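Local coordinates for protein hydrolase, alpha/beta hydrolase FOLD family (Staphylococcus aureus, PDB 2XMZ) that catalyses the elimination of pyruvate that yields 2-succinyl-6-hydroxy-2,4-cyclohexadiene-1-carboxylate in the biosynthesis of menaquinone, at residues D41-I46 against G261-E266; T116-K121 against K226-L231; D151-P156 against Q171-R176. All coordinates share one frame; numbering follows the deposited sequence.

Contact 1 of 3, residues D41-I46 against G261-E266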
loop_
_atom_site.group_PDB
_atom_site.type_symbol
_atom_site.label_atom_id
_atom_site.label_comp_id
_atom_site.label_asym_id
_atom_site.label_seq_id
_atom_site.Cartn_x
_atom_site.Cartn_y
_atom_site.Cartn_z
ATOM N N ASP A 41 17.759 -10.864 4.210
ATOM C CA ASP A 41 19.219 -10.905 4.208
ATOM C C ASP A 41 19.816 -9.906 5.211
ATOM O O ASP A 41 20.806 -10.208 5.878
ATOM C CB ASP A 41 19.760 -10.598 2.803
ATOM C CG ASP A 41 19.727 -11.803 1.863
ATOM O OD1 ASP A 41 19.312 -12.924 2.270
ATOM O OD2 ASP A 41 20.132 -11.608 0.691
ATOM N N ASN A 42 19.206 -8.725 5.305
ATOM C CA ASN A 42 19.721 -7.622 6.125
ATOM C C ASN A 42 18.671 -6.930 6.999
ATOM O O ASN A 42 19.011 -6.071 7.811
ATOM C CB ASN A 42 20.376 -6.559 5.226
ATOM C CG ASN A 42 21.620 -7.072 4.504
ATOM O OD1 ASN A 42 21.618 -7.217 3.278
ATOM N ND2 ASN A 42 22.687 -7.344 5.259
ATOM N N TYR A 43 17.397 -7.267 6.808
ATOM C CA TYR A 43 16.301 -6.549 7.471
ATOM C C TYR A 43 15.251 -7.513 8.021
ATOM O O TYR A 43 14.921 -8.508 7.380
ATOM C CB TYR A 43 15.642 -5.526 6.499
ATOM C CG TYR A 43 16.646 -4.584 5.845
ATOM C CD1 TYR A 43 17.006 -3.386 6.450
ATOM C CD2 TYR A 43 17.263 -4.915 4.635
ATOM C CE1 TYR A 43 17.961 -2.534 5.866
ATOM C CE2 TYR A 43 18.199 -4.068 4.041
ATOM C CZ TYR A 43 18.548 -2.881 4.662
ATOM O OH TYR A 43 19.484 -2.061 4.070
ATOM N N HIS A 44 14.741 -7.225 9.216
ATOM C CA HIS A 44 13.523 -7.880 9.683
ATOM C C HIS A 44 12.388 -7.411 8.784
ATOM O O HIS A 44 12.347 -6.247 8.385
ATOM C CB HIS A 44 13.203 -7.517 11.129
ATOM C CG HIS A 44 14.253 -7.944 12.105
ATOM N ND1 HIS A 44 14.540 -9.264 12.361
ATOM C CD2 HIS A 44 15.069 -7.214 12.904
ATOM C CE1 HIS A 44 15.496 -9.333 13.273
ATOM N NE2 HIS A 44 15.832 -8.103 13.621
ATOM N N VAL A 45 11.478 -8.318 8.459
ATOM C CA VAL A 45 10.351 -7.956 7.585
ATOM C C VAL A 45 9.039 -8.319 8.246
ATOM O O VAL A 45 8.889 -9.426 8.767
ATOM C CB VAL A 45 10.431 -8.623 6.169
ATOM C CG1 VAL A 45 9.136 -8.354 5.369
ATOM C CG2 VAL A 45 11.671 -8.151 5.391
ATOM N N ILE A 46 8.095 -7.377 8.204
ATOM C CA ILE A 46 6.731 -7.612 8.625
ATOM C C ILE A 46 5.810 -7.344 7.442
ATOM O O ILE A 46 5.974 -6.375 6.705
ATOM C CB ILE A 46 6.300 -6.686 9.791
ATOM C CG1 ILE A 46 7.125 -6.991 11.040
ATOM C CG2 ILE A 46 4.798 -6.850 10.107
ATOM C CD1 ILE A 46 6.978 -5.934 12.133
ATOM N N GLY A 261 18.701 0.170 -1.711
ATOM C CA GLY A 261 19.605 1.313 -1.836
ATOM C C GLY A 261 19.186 2.480 -0.953
ATOM O O GLY A 261 20.039 3.150 -0.351
ATOM N N PHE A 262 17.878 2.731 -0.891
ATOM C CA PHE A 262 17.301 3.725 0.021
ATOM C C PHE A 262 17.594 3.304 1.454
ATOM O O PHE A 262 18.221 4.053 2.210
ATOM C CB PHE A 262 15.781 3.833 -0.199
ATOM C CG PHE A 262 15.042 4.670 0.843
ATOM C CD1 PHE A 262 15.158 6.065 0.863
ATOM C CD2 PHE A 262 14.214 4.056 1.784
ATOM C CE1 PHE A 262 14.440 6.838 1.821
ATOM C CE2 PHE A 262 13.501 4.808 2.749
ATOM C CZ PHE A 262 13.608 6.210 2.753
ATOM N N LEU A 263 17.173 2.090 1.806
ATOM C CA LEU A 263 17.475 1.520 3.122
ATOM C C LEU A 263 18.966 1.576 3.462
ATOM O O LEU A 263 19.316 1.861 4.599
ATOM C CB LEU A 263 16.943 0.088 3.264
ATOM C CG LEU A 263 15.424 -0.141 3.164
ATOM C CD1 LEU A 263 15.107 -1.626 3.215
ATOM C CD2 LEU A 263 14.633 0.609 4.242
ATOM N N LYS A 264 19.825 1.305 2.478
ATOM C CA LYS A 264 21.287 1.404 2.639
ATOM C C LYS A 264 21.674 2.838 3.042
ATOM O O LYS A 264 22.379 3.040 4.035
ATOM C CB LYS A 264 22.011 1.025 1.329
ATOM C CG LYS A 264 23.201 0.040 1.441
ATOM C CD LYS A 264 24.247 0.455 2.453
ATOM C CE LYS A 264 25.431 -0.515 2.468
ATOM N NZ LYS A 264 26.254 -0.452 1.223
ATOM N N GLU A 265 21.180 3.815 2.276
ATOM C CA GLU A 265 21.484 5.237 2.483
ATOM C C GLU A 265 21.027 5.761 3.831
ATOM O O GLU A 265 21.663 6.640 4.407
ATOM C CB GLU A 265 20.871 6.090 1.376
ATOM C CG GLU A 265 21.587 5.966 0.058
ATOM C CD GLU A 265 20.738 6.386 -1.122
ATOM O OE1 GLU A 265 19.509 6.557 -0.962
ATOM O OE2 GLU A 265 21.310 6.539 -2.224
ATOM N N GLU A 266 19.924 5.216 4.329
ATOM C CA GLU A 266 19.325 5.706 5.561
ATOM C C GLU A 266 19.687 4.879 6.804
ATOM O O GLU A 266 19.224 5.183 7.897
ATOM C CB GLU A 266 17.804 5.870 5.398
ATOM C CG GLU A 266 17.370 6.705 4.180
ATOM C CD GLU A 266 17.888 8.151 4.181
ATOM O OE1 GLU A 266 18.163 8.708 5.259
ATOM O OE2 GLU A 266 17.995 8.748 3.088
#
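Tyr43 and Leu263 account for most of this small interface, which is largely apolar and holds no hydrogen bond between the segments: the phenol ring lies across the aliphatic side chain presented by the helix. The principal interaction is a CH-pi contact. Leu263 CD1 sits above the middle of the Tyr43 ring, 3.9 Å from its centroid and only 7° off the ring normal, so the methyl group is nearly equidistant from the six ring carbons. Leu263 can deliver this branch because CD1 extends the side chain outward, anti to CA (chi2 175°), and thus reaches over the ring.

Ordinary van der Waals contacts continue the overlap toward the phenol end. Leu263 CB approaches Tyr43 CZ to 3.7 Å and Tyr43 CE1 to 3.8 Å, and it lies nearer still to Tyr43 OH, at 3.4 Å. The two side chains cross at a slant, with CD1 over the ring centre and CB near the hydroxyl end. The hydroxyl also lies beside the helix backbone, Tyr43 OH being 3.7 Å from Lys264 N, a van der Waals distance and not a hydrogen bond.

The separation of the backbones, with CA of Tyr43 9.2 Å from CA of Leu263, is thus bridged by two side chains that both point across it. Tyr43 belongs to the short connection between helix 36-40 and strand 44-48, and it also touches Gln17 of strand 17-22. On the helix, Phe262 reaches instead to Asn110 and Ile112 of strand 110-114. The last turns of helix 252-266 thereby rest on the central sheet through Phe262 and meet the entrance to strand 44-48 through Leu263.

Contact 2 of 3, residues T116-K121 against K226-L231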
loop_
_atom_site.group_PDB
_atom_site.type_symbol
_atom_site.label_atom_id
_atom_site.label_comp_id
_atom_site.label_asym_id
_atom_site.label_seq_id
_atom_site.Cartn_x
_atom_site.Cartn_y
_atom_site.Cartn_z
ATOM N N THR A 116 1.026 5.656 -4.877
ATOM C CA THR A 116 -0.049 5.996 -3.943
ATOM C C THR A 116 -0.399 7.480 -4.034
ATOM O O THR A 116 0.168 8.226 -4.860
ATOM C CB THR A 116 0.323 5.572 -2.501
ATOM O OG1 THR A 116 -0.832 5.565 -1.655
ATOM C CG2 THR A 116 1.415 6.466 -1.864
ATOM N N SER A 117 -1.303 7.911 -3.162
ATOM C CA SER A 117 -1.660 9.319 -3.075
ATOM C C SER A 117 -2.094 9.666 -1.653
ATOM O O SER A 117 -2.447 8.766 -0.857
ATOM C CB SER A 117 -2.777 9.659 -4.070
ATOM O OG SER A 117 -4.014 9.327 -3.509
ATOM N N PRO A 118 -2.043 10.964 -1.311
ATOM C CA PRO A 118 -2.464 11.426 -0.009
ATOM C C PRO A 118 -3.962 11.738 0.003
ATOM O O PRO A 118 -4.441 12.441 0.885
ATOM C CB PRO A 118 -1.628 12.712 0.201
ATOM C CG PRO A 118 -0.825 12.885 -1.022
ATOM C CD PRO A 118 -1.469 12.067 -2.093
ATOM N N GLY A 119 -4.681 11.194 -0.974
ATOM C CA GLY A 119 -6.104 11.380 -1.089
ATOM C C GLY A 119 -6.430 12.495 -2.050
ATOM O O GLY A 119 -5.568 12.975 -2.804
ATOM N N ILE A 120 -7.678 12.937 -1.987
ATOM C CA ILE A 120 -8.205 13.847 -2.973
ATOM C C ILE A 120 -8.393 15.210 -2.315
ATOM O O ILE A 120 -8.981 15.310 -1.235
ATOM C CB ILE A 120 -9.494 13.251 -3.612
ATOM C CG1 ILE A 120 -9.143 11.957 -4.356
ATOM C CG2 ILE A 120 -10.185 14.249 -4.542
ATOM C CD1 ILE A 120 -10.299 11.146 -4.797
ATOM N N LYS A 121 -7.846 16.242 -2.961
ATOM C CA LYS A 121 -7.852 17.596 -2.423
ATOM C C LYS A 121 -9.232 18.243 -2.393
ATOM O O LYS A 121 -9.683 18.721 -1.350
ATOM C CB LYS A 121 -6.951 18.501 -3.258
ATOM C CG LYS A 121 -5.486 18.430 -2.948
ATOM C CD LYS A 121 -4.901 19.797 -3.333
ATOM C CE LYS A 121 -3.480 19.669 -3.772
ATOM N NZ LYS A 121 -3.051 20.919 -4.467
ATOM N N LYS A 226 5.308 13.179 -7.962
ATOM C CA LYS A 226 6.133 14.382 -8.075
ATOM C C LYS A 226 5.621 15.465 -7.121
ATOM O O LYS A 226 6.406 16.136 -6.443
ATOM C CB LYS A 226 6.167 14.917 -9.516
ATOM C CG LYS A 226 6.995 14.074 -10.487
ATOM C CD LYS A 226 7.148 14.766 -11.861
ATOM C CE LYS A 226 7.510 13.741 -12.938
ATOM N NZ LYS A 226 7.692 14.363 -14.273
ATOM N N LYS A 227 4.300 15.605 -7.056
ATOM C CA LYS A 227 3.687 16.590 -6.167
ATOM C C LYS A 227 3.957 16.267 -4.695
ATOM O O LYS A 227 4.334 17.151 -3.954
ATOM C CB LYS A 227 2.194 16.687 -6.412
ATOM C CG LYS A 227 1.804 17.486 -7.624
ATOM C CD LYS A 227 0.288 17.461 -7.674
ATOM C CE LYS A 227 -0.244 17.539 -9.078
ATOM N NZ LYS A 227 -1.723 17.447 -9.077
ATOM N N MET A 228 3.768 15.006 -4.304
ATOM C CA MET A 228 4.111 14.536 -2.956
ATOM C C MET A 228 5.575 14.830 -2.612
ATOM O O MET A 228 5.870 15.350 -1.540
ATOM C CB MET A 228 3.848 13.031 -2.802
ATOM C CG MET A 228 2.375 12.626 -2.870
ATOM S SD MET A 228 2.128 11.021 -2.151
ATOM C CE MET A 228 3.047 10.010 -3.312
ATOM N N ALA A 229 6.479 14.507 -3.528
ATOM C CA ALA A 229 7.917 14.719 -3.298
ATOM C C ALA A 229 8.220 16.165 -2.964
ATOM O O ALA A 229 9.031 16.449 -2.078
ATOM C CB ALA A 229 8.721 14.277 -4.506
ATOM N N ASN A 230 7.555 17.086 -3.667
ATOM C CA ASN A 230 7.729 18.517 -3.441
ATOM C C ASN A 230 7.413 18.937 -2.024
ATOM O O ASN A 230 7.972 19.910 -1.520
ATOM C CB ASN A 230 6.804 19.333 -4.358
ATOM C CG ASN A 230 7.285 19.407 -5.779
ATOM O OD1 ASN A 230 8.465 19.188 -6.065
ATOM N ND2 ASN A 230 6.368 19.743 -6.694
ATOM N N LEU A 231 6.466 18.230 -1.410
ATOM C CA LEU A 231 5.847 18.657 -0.161
ATOM C C LEU A 231 6.410 17.943 1.066
ATOM O O LEU A 231 6.405 18.498 2.156
ATOM C CB LEU A 231 4.324 18.453 -0.231
ATOM C CG LEU A 231 3.604 19.484 -1.144
ATOM C CD1 LEU A 231 2.120 19.136 -1.350
ATOM C CD2 LEU A 231 3.766 20.906 -0.617
#
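Met228 is extended through chi2 and then folds at chi3 (-66°), a bend that turns CE toward Thr116 while CG and SD lie against Pro118. On the other side, Thr116 has OG1 anti to its own nitrogen (chi1 -164°). This rotamer divides the two branches of the threonine: OG1 is directed to the backbone oxygen of Ser91, with which it hydrogen-bonds, and CG2 is left to face the methionine.

The proline contact is the more intimate of the two. Pro118 CG lies 3.7 Å from Met228 SD, and Pro118 CD is at the same 3.7 Å from Met228 SD, so the sulfur sits against the CG-CD bond of the ring. Met228 CG joins in, 3.7 Å from Pro118 CG. Farther along, Met228 CE packs against the backbone, 3.7 Å from Thr116 O, and more loosely against the threonine methyl, with Thr116 CG2 to Met228 CE at 4.2 Å. One flexible thioether thus follows the contour of two residues of a loop without using a polar bond.

Within the loop, Ser117 OG accepts from Gly119 N at 3.2 Å (N-H...O angle 157°), an ST turn that spans Pro118. Beyond it, Lys121 and Lys227, one from each segment, both touch Trp200.

The loop runs from strand 110-114 to helix 123-143, and Met228 comes from helix 219-231. Leu98 of helix 92-103 touches both Pro118 and Met228, making the site a junction of two helices with the loop that leaves strand 110-114. Trp200, in the loop between helix 181-191 and strand 210-215, touches Pro118 as well, and Ile224, one turn earlier on helix 219-231, extends the same apolar surface.

Contact 3 of 3, residues D151-P156 against Q171-R176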
loop_
_atom_site.group_PDB
_atom_site.type_symbol
_atom_site.label_atom_id
_atom_site.label_comp_id
_atom_site.label_asym_id
_atom_site.label_seq_id
_atom_site.Cartn_x
_atom_site.Cartn_y
_atom_site.Cartn_z
ATOM N N ASP A 151 -13.968 -7.078 -14.440
ATOM C CA ASP A 151 -14.053 -5.655 -14.772
ATOM C C ASP A 151 -12.821 -4.881 -14.259
ATOM O O ASP A 151 -12.300 -4.021 -14.964
ATOM C CB ASP A 151 -15.342 -5.038 -14.212
ATOM C CG ASP A 151 -16.594 -5.478 -14.960
ATOM O OD1 ASP A 151 -16.520 -6.326 -15.886
ATOM O OD2 ASP A 151 -17.679 -4.957 -14.618
ATOM N N TRP A 152 -12.365 -5.207 -13.045
ATOM C CA TRP A 152 -11.204 -4.562 -12.425
ATOM C C TRP A 152 -9.959 -4.726 -13.287
ATOM O O TRP A 152 -9.218 -3.754 -13.502
ATOM C CB TRP A 152 -10.951 -5.146 -11.041
ATOM C CG TRP A 152 -10.065 -4.333 -10.147
ATOM C CD1 TRP A 152 -8.792 -4.637 -9.761
ATOM C CD2 TRP A 152 -10.405 -3.108 -9.482
ATOM N NE1 TRP A 152 -8.315 -3.676 -8.893
ATOM C CE2 TRP A 152 -9.283 -2.722 -8.713
ATOM C CE3 TRP A 152 -11.550 -2.302 -9.459
ATOM C CZ2 TRP A 152 -9.262 -1.546 -7.942
ATOM C CZ3 TRP A 152 -11.527 -1.127 -8.688
ATOM C CH2 TRP A 152 -10.392 -0.770 -7.939
ATOM N N GLU A 153 -9.745 -5.948 -13.779
ATOM C CA GLU A 153 -8.669 -6.275 -14.729
ATOM C C GLU A 153 -8.614 -5.363 -15.958
ATOM O O GLU A 153 -7.554 -5.189 -16.540
ATOM C CB GLU A 153 -8.830 -7.707 -15.247
ATOM C CG GLU A 153 -8.397 -8.812 -14.294
ATOM C CD GLU A 153 -8.451 -10.202 -14.925
ATOM O OE1 GLU A 153 -8.738 -10.320 -16.137
ATOM O OE2 GLU A 153 -8.184 -11.187 -14.207
ATOM N N LYS A 154 -9.761 -4.828 -16.377
ATOM C CA LYS A 154 -9.846 -4.025 -17.617
ATOM C C LYS A 154 -9.700 -2.521 -17.403
ATOM O O LYS A 154 -9.785 -1.760 -18.364
ATOM C CB LYS A 154 -11.162 -4.290 -18.352
ATOM C CG LYS A 154 -11.352 -5.709 -18.797
ATOM C CD LYS A 154 -12.647 -5.857 -19.596
ATOM C CE LYS A 154 -13.211 -7.243 -19.400
ATOM N NZ LYS A 154 -12.549 -8.258 -20.260
ATOM N N LEU A 155 -9.502 -2.092 -16.155
ATOM C CA LEU A 155 -9.316 -0.664 -15.866
ATOM C C LEU A 155 -8.035 -0.148 -16.521
ATOM O O LEU A 155 -7.029 -0.856 -16.536
ATOM C CB LEU A 155 -9.311 -0.383 -14.359
ATOM C CG LEU A 155 -10.640 -0.448 -13.592
ATOM C CD1 LEU A 155 -10.363 -0.328 -12.105
ATOM C CD2 LEU A 155 -11.600 0.644 -14.039
ATOM N N PRO A 156 -8.076 1.076 -17.093
ATOM C CA PRO A 156 -6.877 1.651 -17.726
ATOM C C PRO A 156 -5.664 1.667 -16.785
ATOM O O PRO A 156 -4.528 1.489 -17.228
ATOM C CB PRO A 156 -7.306 3.085 -18.056
ATOM C CG PRO A 156 -8.790 3.024 -18.206
ATOM C CD PRO A 156 -9.272 1.930 -17.273
ATOM N N GLN A 171 -1.259 -15.209 -10.938
ATOM C CA GLN A 171 -1.049 -14.952 -9.506
ATOM C C GLN A 171 -1.858 -13.749 -9.011
ATOM O O GLN A 171 -2.510 -13.823 -7.972
ATOM C CB GLN A 171 0.431 -14.708 -9.195
ATOM C CG GLN A 171 1.312 -15.946 -9.178
ATOM C CD GLN A 171 2.799 -15.600 -9.060
ATOM O OE1 GLN A 171 3.367 -14.918 -9.930
ATOM N NE2 GLN A 171 3.437 -16.072 -7.985
ATOM N N ILE A 172 -1.776 -12.647 -9.755
ATOM C CA ILE A 172 -2.568 -11.448 -9.482
ATOM C C ILE A 172 -4.072 -11.768 -9.460
ATOM O O ILE A 172 -4.764 -11.403 -8.498
ATOM C CB ILE A 172 -2.269 -10.315 -10.495
ATOM C CG1 ILE A 172 -0.855 -9.767 -10.276
ATOM C CG2 ILE A 172 -3.271 -9.178 -10.336
ATOM C CD1 ILE A 172 -0.347 -8.902 -11.409
ATOM N N ARG A 173 -4.557 -12.446 -10.512
ATOM C CA ARG A 173 -5.977 -12.812 -10.639
ATOM C C ARG A 173 -6.452 -13.693 -9.480
ATOM O O ARG A 173 -7.547 -13.502 -8.954
ATOM C CB ARG A 173 -6.262 -13.512 -11.985
ATOM C CG ARG A 173 -7.742 -13.798 -12.205
ATOM C CD ARG A 173 -8.049 -14.398 -13.561
ATOM N NE ARG A 173 -9.439 -14.845 -13.630
ATOM C CZ ARG A 173 -10.492 -14.047 -13.802
ATOM N NH1 ARG A 173 -11.706 -14.573 -13.836
ATOM N NH2 ARG A 173 -10.344 -12.726 -13.943
ATOM N N GLN A 174 -5.614 -14.651 -9.093
ATOM C CA GLN A 174 -5.916 -15.552 -7.995
ATOM C C GLN A 174 -6.006 -14.804 -6.673
ATOM O O GLN A 174 -6.919 -15.065 -5.874
ATOM C CB GLN A 174 -4.871 -16.689 -7.934
ATOM C CG GLN A 174 -4.906 -17.558 -6.679
ATOM C CD GLN A 174 -4.255 -16.903 -5.471
ATOM O OE1 GLN A 174 -4.756 -17.012 -4.348
ATOM N NE2 GLN A 174 -3.143 -16.199 -5.700
ATOM N N GLN A 175 -5.062 -13.885 -6.448
ATOM C CA GLN A 175 -5.015 -13.083 -5.236
ATOM C C GLN A 175 -6.275 -12.228 -5.108
ATOM O O GLN A 175 -6.829 -12.085 -4.011
ATOM C CB GLN A 175 -3.766 -12.207 -5.211
ATOM C CG GLN A 175 -2.494 -12.897 -4.669
ATOM C CD GLN A 175 -1.201 -12.172 -5.035
ATOM O OE1 GLN A 175 -1.215 -11.002 -5.443
ATOM N NE2 GLN A 175 -0.074 -12.866 -4.889
ATOM N N ARG A 176 -6.731 -11.678 -6.232
ATOM C CA ARG A 176 -7.966 -10.891 -6.265
ATOM C C ARG A 176 -9.221 -11.775 -6.019
ATOM O O ARG A 176 -10.100 -11.429 -5.217
ATOM C CB ARG A 176 -8.079 -10.147 -7.608
ATOM C CG ARG A 176 -6.927 -9.127 -7.874
ATOM C CD ARG A 176 -7.117 -8.465 -9.229
ATOM N NE ARG A 176 -6.253 -7.300 -9.435
ATOM C CZ ARG A 176 -5.906 -6.823 -10.627
ATOM N NH1 ARG A 176 -6.334 -7.406 -11.746
ATOM N NH2 ARG A 176 -5.127 -5.748 -10.699
#
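Arg173 runs alongside one oxygen of Glu153 and turns back to it at its tip, and almost every atom of its side chain faces that oxygen. Its CB lies 3.7 Å from Glu153 OE2, and next along the chain CG is 3.3 Å from Glu153 OE2. CD follows at the same range, and NE recedes slightly. The aliphatic part is fully extended, but chi4 (77°) then swings the guanidinium back, so that NH2 at the tip returns to Glu153 OE2 at 2.7 Å. This salt bridge is fairly straight at the donor and lies close to the guanidinium plane, whereas Arg173 NH2 approaches the carboxylate from well above its plane (59° out of it). Asn150 OD1 is a second acceptor for NH2.

A second arginine meets the aliphatic stem of the same glutamate and the neighbouring tryptophan. Arg176 NH1 is 3.6 Å from Glu153 CG, and Arg176 CZ is 3.7 Å from Trp152 CD1. The indole and guanidinium planes are almost perpendicular (89°): the tryptophan directs its edge at the face of the guanidinium, over its centre. Ile172 CG2 covers the opposite face, so the charged group is sandwiched and its rotation restricted.

Both helices belong to the helical insertion that follows strand 110-114, consistent with the lid (cap) of alpha/beta hydrolases. Here the end of helix 145-152 is tied to helix 166-177. The chemistry is divided between the two arginines: Arg173 pairs directly with Glu153 in a salt bridge, while the guanidinium of Arg176 is packed between Ile172 and the edge of Trp152, with Phe158 adding a cation-pi contact. Arg176 NH1 is 4.9 Å from Glu153 OE2, too far for a bond, so any help it gives Arg173 in keeping the carboxylate ionised would act through space.

The three contacts lie far apart, with centres about 24 Å (1 and 2), 25 Å (2 and 3) and 30 Å (1 and 3) from one another. Along the chain they enclose one another: contact 1 links the approach to an early strand with the last helix, contact 2 closes a shorter span, and contact 3 falls within that span. Contacts 1 and 2 belong to the alpha/beta core, attaching helices 252-266 and 219-231 to connections at strand ends. Contact 3 lies wholly in the helical insertion between strands 110-114 and 210-215. Thr116 of contact 2 and Trp152 of contact 3 lie near, without touching, the presumed Ser91, Asp218 and His245 triad, which core and insertion both approach.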